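Terminase, large subunit (Enterobacteria phage P22, PDB 4DKW) drives viral DNA into empty capsids as the ATP-powered packaging motor and, through its C-terminal nuclease domain, the part in this structure, cuts the genome to begin and end packaging. Local coordinates at residues L112-V125 and A175-R187. Sequence-based numbering, arbitrary orientation.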
loop_
_atom_site.group_PDB
_atom_site.type_symbol
_atom_site.label_atom_id
_atom_site.label_comp_id
_atom_site.label_asym_id
_atom_site.label_seq_id
_atom_site.Cartn_x
_atom_site.Cartn_y
_atom_site.Cartn_z
ATOM N N LEU A 112 -12.983 2.248 1.041
ATOM C CA LEU A 112 -13.760 1.089 0.603
ATOM C C LEU A 112 -14.590 0.528 1.774
ATOM O O LEU A 112 -14.182 0.624 2.934
ATOM C CB LEU A 112 -12.844 0.014 -0.004
ATOM C CG LEU A 112 -12.365 0.296 -1.436
ATOM C CD1 LEU A 112 -11.204 -0.605 -1.849
ATOM C CD2 LEU A 112 -13.515 0.155 -2.420
ATOM N N PRO A 113 -15.765 -0.051 1.472
ATOM C CA PRO A 113 -16.679 -0.510 2.526
ATOM C C PRO A 113 -16.109 -1.577 3.453
ATOM O O PRO A 113 -16.433 -1.573 4.643
ATOM C CB PRO A 113 -17.875 -1.070 1.743
ATOM C CG PRO A 113 -17.369 -1.286 0.338
ATOM C CD PRO A 113 -16.342 -0.224 0.126
ATOM N N ASP A 114 -15.270 -2.462 2.920
ATOM C CA ASP A 114 -14.727 -3.580 3.703
ATOM C C ASP A 114 -13.192 -3.575 3.783
ATOM O O ASP A 114 -12.512 -3.007 2.914
ATOM C CB ASP A 114 -15.230 -4.912 3.143
ATOM C CG ASP A 114 -16.752 -4.985 3.093
ATOM O OD1 ASP A 114 -17.378 -5.111 4.173
ATOM O OD2 ASP A 114 -17.322 -4.929 1.977
ATOM N N HIS A 115 -12.649 -4.206 4.824
ATOM C CA HIS A 115 -11.201 -4.277 5.024
ATOM C C HIS A 115 -10.523 -5.054 3.910
ATOM O O HIS A 115 -11.185 -5.776 3.169
ATOM C CB HIS A 115 -10.856 -4.894 6.396
ATOM C CG HIS A 115 -11.096 -6.404 6.459
ATOM N ND1 HIS A 115 -12.304 -6.946 6.228
ATOM C CD2 HIS A 115 -10.233 -7.392 6.732
ATOM C CE1 HIS A 115 -12.221 -8.266 6.356
ATOM N NE2 HIS A 115 -10.976 -8.569 6.644
ATOM N N ALA A 116 -9.211 -4.893 3.787
ATOM C CA ALA A 116 -8.490 -5.446 2.652
ATOM C C ALA A 116 -8.435 -6.956 2.720
ATOM O O ALA A 116 -7.916 -7.530 3.682
ATOM C CB ALA A 116 -7.072 -4.872 2.583
ATOM N N THR A 117 -8.983 -7.597 1.692
ATOM C CA THR A 117 -8.873 -9.046 1.541
ATOM C C THR A 117 -8.514 -9.433 0.105
ATOM O O THR A 117 -8.779 -8.685 -0.834
ATOM C CB THR A 117 -10.185 -9.755 1.939
ATOM O OG1 THR A 117 -11.262 -9.305 1.102
ATOM C CG2 THR A 117 -10.533 -9.472 3.389
ATOM N N PHE A 118 -7.972 -10.634 -0.055
ATOM C CA PHE A 118 -7.876 -11.256 -1.362
ATOM C C PHE A 118 -9.302 -11.606 -1.774
ATOM O O PHE A 118 -10.221 -11.514 -0.964
ATOM C CB PHE A 118 -7.021 -12.521 -1.300
ATOM C CG PHE A 118 -5.554 -12.255 -1.125
ATOM C CD1 PHE A 118 -4.767 -11.904 -2.208
ATOM C CD2 PHE A 118 -4.962 -12.359 0.122
ATOM C CE1 PHE A 118 -3.418 -11.660 -2.050
ATOM C CE2 PHE A 118 -3.615 -12.115 0.285
ATOM C CZ PHE A 118 -2.841 -11.766 -0.802
ATOM N N PRO A 119 -9.489 -12.003 -3.025
ATOM C CA PRO A 119 -10.831 -12.310 -3.529
ATOM C C PRO A 119 -11.559 -13.360 -2.689
ATOM O O PRO A 119 -12.779 -13.299 -2.562
ATOM C CB PRO A 119 -10.564 -12.855 -4.939
ATOM C CG PRO A 119 -9.115 -12.545 -5.248
ATOM C CD PRO A 119 -8.544 -11.746 -4.121
ATOM N N ASP A 120 -10.817 -14.308 -2.125
ATOM C CA ASP A 120 -11.425 -15.405 -1.377
ATOM C C ASP A 120 -11.690 -15.083 0.094
ATOM O O ASP A 120 -12.108 -15.952 0.854
ATOM C CB ASP A 120 -10.577 -16.675 -1.499
ATOM C CG ASP A 120 -9.262 -16.574 -0.753
ATOM O OD1 ASP A 120 -8.942 -15.479 -0.247
ATOM O OD2 ASP A 120 -8.545 -17.593 -0.676
ATOM N N GLY A 121 -11.455 -13.837 0.492
ATOM C CA GLY A 121 -11.701 -13.426 1.866
ATOM C C GLY A 121 -10.480 -13.519 2.770
ATOM O O GLY A 121 -10.510 -13.076 3.915
ATOM N N GLY A 122 -9.396 -14.092 2.254
ATOM C CA GLY A 122 -8.186 -14.250 3.036
ATOM C C GLY A 122 -7.415 -12.950 3.149
ATOM O O GLY A 122 -7.689 -12.000 2.425
ATOM N N ASN A 123 -6.444 -12.905 4.053
ATOM C CA ASN A 123 -5.612 -11.711 4.198
ATOM C C ASN A 123 -4.165 -12.038 4.579
ATOM O O ASN A 123 -3.454 -11.197 5.127
ATOM C CB ASN A 123 -6.242 -10.704 5.179
ATOM C CG ASN A 123 -6.144 -11.150 6.643
ATOM O OD1 ASN A 123 -5.875 -12.318 6.938
ATOM N ND2 ASN A 123 -6.370 -10.216 7.563
ATOM N N SER A 124 -3.736 -13.258 4.268
ATOM C CA SER A 124 -2.358 -13.691 4.510
ATOM C C SER A 124 -1.270 -12.693 4.066
ATOM O O SER A 124 -1.186 -12.331 2.891
ATOM C CB SER A 124 -2.115 -15.029 3.818
ATOM O OG SER A 124 -0.754 -15.407 3.900
ATOM N N VAL A 125 -0.442 -12.255 5.010
ATOM C CA VAL A 125 0.719 -11.431 4.680
ATOM C C VAL A 125 1.716 -12.237 3.839
ATOM O O VAL A 125 2.222 -11.756 2.829
ATOM C CB VAL A 125 1.422 -10.909 5.947
ATOM C CG1 VAL A 125 2.622 -10.040 5.579
ATOM C CG2 VAL A 125 0.437 -10.140 6.809
ATOM N N ALA A 175 0.530 -1.052 3.398
ATOM C CA ALA A 175 -0.378 -0.298 2.533
ATOM C C ALA A 175 -0.300 -0.770 1.078
ATOM O O ALA A 175 -1.328 -1.011 0.449
ATOM C CB ALA A 175 -0.089 1.195 2.627
ATOM N N THR A 176 0.918 -0.907 0.554
ATOM C CA THR A 176 1.099 -1.374 -0.813
ATOM C C THR A 176 0.449 -2.733 -1.000
ATOM O O THR A 176 -0.251 -2.967 -1.978
ATOM C CB THR A 176 2.584 -1.461 -1.187
ATOM O OG1 THR A 176 3.184 -0.174 -1.021
ATOM C CG2 THR A 176 2.739 -1.890 -2.637
ATOM N N ARG A 177 0.663 -3.615 -0.035
ATOM C CA ARG A 177 0.108 -4.954 -0.071
ATOM C C ARG A 177 -1.430 -4.903 -0.044
ATOM O O ARG A 177 -2.097 -5.642 -0.784
ATOM C CB ARG A 177 0.679 -5.759 1.097
ATOM C CG ARG A 177 0.735 -7.248 0.876
ATOM C CD ARG A 177 1.589 -7.960 1.934
ATOM N NE ARG A 177 1.534 -7.295 3.237
ATOM C CZ ARG A 177 0.498 -7.346 4.069
ATOM N NH1 ARG A 177 -0.588 -8.036 3.742
ATOM N NH2 ARG A 177 0.549 -6.697 5.227
ATOM N N TYR A 178 -1.993 -4.011 0.769
ATOM C CA TYR A 178 -3.459 -3.842 0.826
ATOM C C TYR A 178 -4.064 -3.369 -0.496
ATOM O O TYR A 178 -5.135 -3.837 -0.898
ATOM C CB TYR A 178 -3.887 -2.877 1.940
ATOM C CG TYR A 178 -3.427 -3.294 3.313
ATOM C CD1 TYR A 178 -3.333 -4.638 3.657
ATOM C CD2 TYR A 178 -3.072 -2.344 4.265
ATOM C CE1 TYR A 178 -2.901 -5.018 4.911
ATOM C CE2 TYR A 178 -2.643 -2.716 5.518
ATOM C CZ TYR A 178 -2.563 -4.053 5.836
ATOM O OH TYR A 178 -2.138 -4.426 7.088
ATOM N N GLY A 179 -3.389 -2.431 -1.156
ATOM C CA GLY A 179 -3.842 -1.928 -2.439
ATOM C C GLY A 179 -3.806 -3.023 -3.484
ATOM O O GLY A 179 -4.727 -3.169 -4.286
ATOM N N TYR A 180 -2.729 -3.801 -3.469
ATOM C CA TYR A 180 -2.589 -4.938 -4.362
ATOM C C TYR A 180 -3.692 -5.991 -4.133
ATOM O O TYR A 180 -4.298 -6.501 -5.081
ATOM C CB TYR A 180 -1.188 -5.556 -4.227
ATOM C CG TYR A 180 -1.044 -6.856 -4.984
ATOM C CD1 TYR A 180 -0.919 -6.861 -6.361
ATOM C CD2 TYR A 180 -1.042 -8.081 -4.320
ATOM C CE1 TYR A 180 -0.816 -8.043 -7.062
ATOM C CE2 TYR A 180 -0.922 -9.281 -5.017
ATOM C CZ TYR A 180 -0.816 -9.245 -6.389
ATOM O OH TYR A 180 -0.703 -10.400 -7.118
ATOM N N MET A 181 -3.953 -6.314 -2.874
ATOM C CA MET A 181 -4.970 -7.308 -2.539
ATOM C C MET A 181 -6.339 -6.896 -3.045
ATOM O O MET A 181 -7.121 -7.727 -3.522
ATOM C CB MET A 181 -5.031 -7.510 -1.031
ATOM C CG MET A 181 -3.804 -8.202 -0.465
ATOM S SD MET A 181 -3.738 -8.101 1.337
ATOM C CE MET A 181 -5.236 -8.954 1.780
ATOM N N MET A 182 -6.618 -5.602 -2.950
ATOM C CA MET A 182 -7.925 -5.063 -3.304
ATOM C C MET A 182 -7.984 -4.486 -4.718
ATOM O O MET A 182 -8.884 -3.711 -5.027
ATOM C CB MET A 182 -8.337 -3.992 -2.295
ATOM C CG MET A 182 -8.591 -4.534 -0.910
ATOM S SD MET A 182 -10.116 -5.500 -0.792
ATOM C CE MET A 182 -11.322 -4.253 -0.357
ATOM N N ARG A 183 -7.042 -4.881 -5.570
ATOM C CA ARG A 183 -6.930 -4.329 -6.916
ATOM C C ARG A 183 -8.190 -4.501 -7.763
ATOM O O ARG A 183 -8.375 -3.783 -8.747
ATOM C CB ARG A 183 -5.703 -4.893 -7.637
ATOM C CG ARG A 183 -5.749 -6.378 -7.926
ATOM C CD ARG A 183 -4.412 -6.844 -8.438
ATOM N NE ARG A 183 -4.403 -8.264 -8.787
ATOM C CZ ARG A 183 -4.287 -9.254 -7.906
ATOM N NH1 ARG A 183 -4.186 -8.990 -6.609
ATOM N NH2 ARG A 183 -4.279 -10.513 -8.319
ATOM N N ARG A 184 -9.073 -5.421 -7.370
ATOM C CA ARG A 184 -10.339 -5.601 -8.098
ATOM C C ARG A 184 -11.252 -4.377 -7.959
ATOM O O ARG A 184 -12.213 -4.221 -8.716
ATOM C CB ARG A 184 -11.073 -6.868 -7.643
ATOM C CG ARG A 184 -11.445 -6.885 -6.147
ATOM C CD ARG A 184 -11.849 -8.282 -5.682
ATOM N NE ARG A 184 -12.192 -8.320 -4.260
ATOM C CZ ARG A 184 -11.296 -8.393 -3.279
ATOM N NH1 ARG A 184 -9.998 -8.426 -3.568
ATOM N NH2 ARG A 184 -11.690 -8.428 -2.006
ATOM N N PHE A 185 -10.946 -3.520 -6.982
ATOM C CA PHE A 185 -11.694 -2.286 -6.754
ATOM C C PHE A 185 -11.032 -1.045 -7.361
ATOM O O PHE A 185 -11.601 0.050 -7.313
ATOM C CB PHE A 185 -11.966 -2.075 -5.266
ATOM C CG PHE A 185 -12.838 -3.130 -4.667
ATOM C CD1 PHE A 185 -14.189 -3.179 -4.962
ATOM C CD2 PHE A 185 -12.303 -4.089 -3.827
ATOM C CE1 PHE A 185 -14.985 -4.147 -4.423
ATOM C CE2 PHE A 185 -13.100 -5.059 -3.292
ATOM C CZ PHE A 185 -14.458 -5.093 -3.572
ATOM N N ALA A 186 -9.837 -1.217 -7.926
ATOM C CA ALA A 186 -9.149 -0.140 -8.632
ATOM C C ALA A 186 -10.023 0.389 -9.765
ATOM O O ALA A 186 -10.682 -0.378 -10.469
ATOM C CB ALA A 186 -7.809 -0.621 -9.156
ATOM N N ARG A 187 -10.040 1.706 -9.935
ATOM C CA ARG A 187 -10.886 2.323 -10.947
ATOM C C ARG A 187 -10.062 2.836 -12.135
ATOM O O ARG A 187 -8.945 3.325 -11.965
ATOM C CB ARG A 187 -11.710 3.453 -10.325
ATOM C CG ARG A 187 -10.882 4.655 -9.879
ATOM C CD ARG A 187 -11.730 5.714 -9.175
ATOM N NE ARG A 187 -12.924 6.092 -9.929
ATOM C CZ ARG A 187 -13.668 7.164 -9.665
ATOM N NH1 ARG A 187 -13.337 7.982 -8.675
ATOM N NH2 ARG A 187 -14.737 7.425 -10.403
HETATM O O HOH W 1 -3.067 -8.524 5.750
HETATM O O HOH W 2 -1.084 -9.856 1.585
#
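R184, in the 3-10 turn just past helix 171-181, donates from both NH1 (3.0 Å) and NH2 (3.1 Å) to one acceptor, T117 O. That oxygen lies in the guanidinium plane, while both nitrogens approach it from the same face of the carbonyl; P119 CA lies over the centre of one guanidinium face, and F185 CD2 flanks the opposite face nearer its rim. Next door, T117 N makes a weak, nearly straight hydrogen bond to M182 SD (3.4 Å). R177 works through water: its NH1 reaches N123 O by one molecule and S124 O by another, V125 CG1 sits 3.7 Å from CZ over the centre of the guanidinium, and D174 takes NH2 in a salt bridge.

M181 lays CG over the F118 ring, a CH-pi contact 3.9 Å from the centroid, with SD oblique to it at 4.6 Å, a Met-aromatic contact; a bend at chi3 (61°) brings CE back against A116 O and N123. A116 CB packs on Y178 CB and M182 CG, and L112 CD1 meets M182 CE and F185 CB.

In this RNase H-like domain, the loop, running from strand 110-111 to helix 125-137, passes over the C-terminal end of helix 171-181, whose Y178 lies about 4 Å, side chain to side chain, from the magnesium-binding D33 of strand 27-33; M182 rests on A84 of strand 82-84, R177 on L132 of helix 125-137.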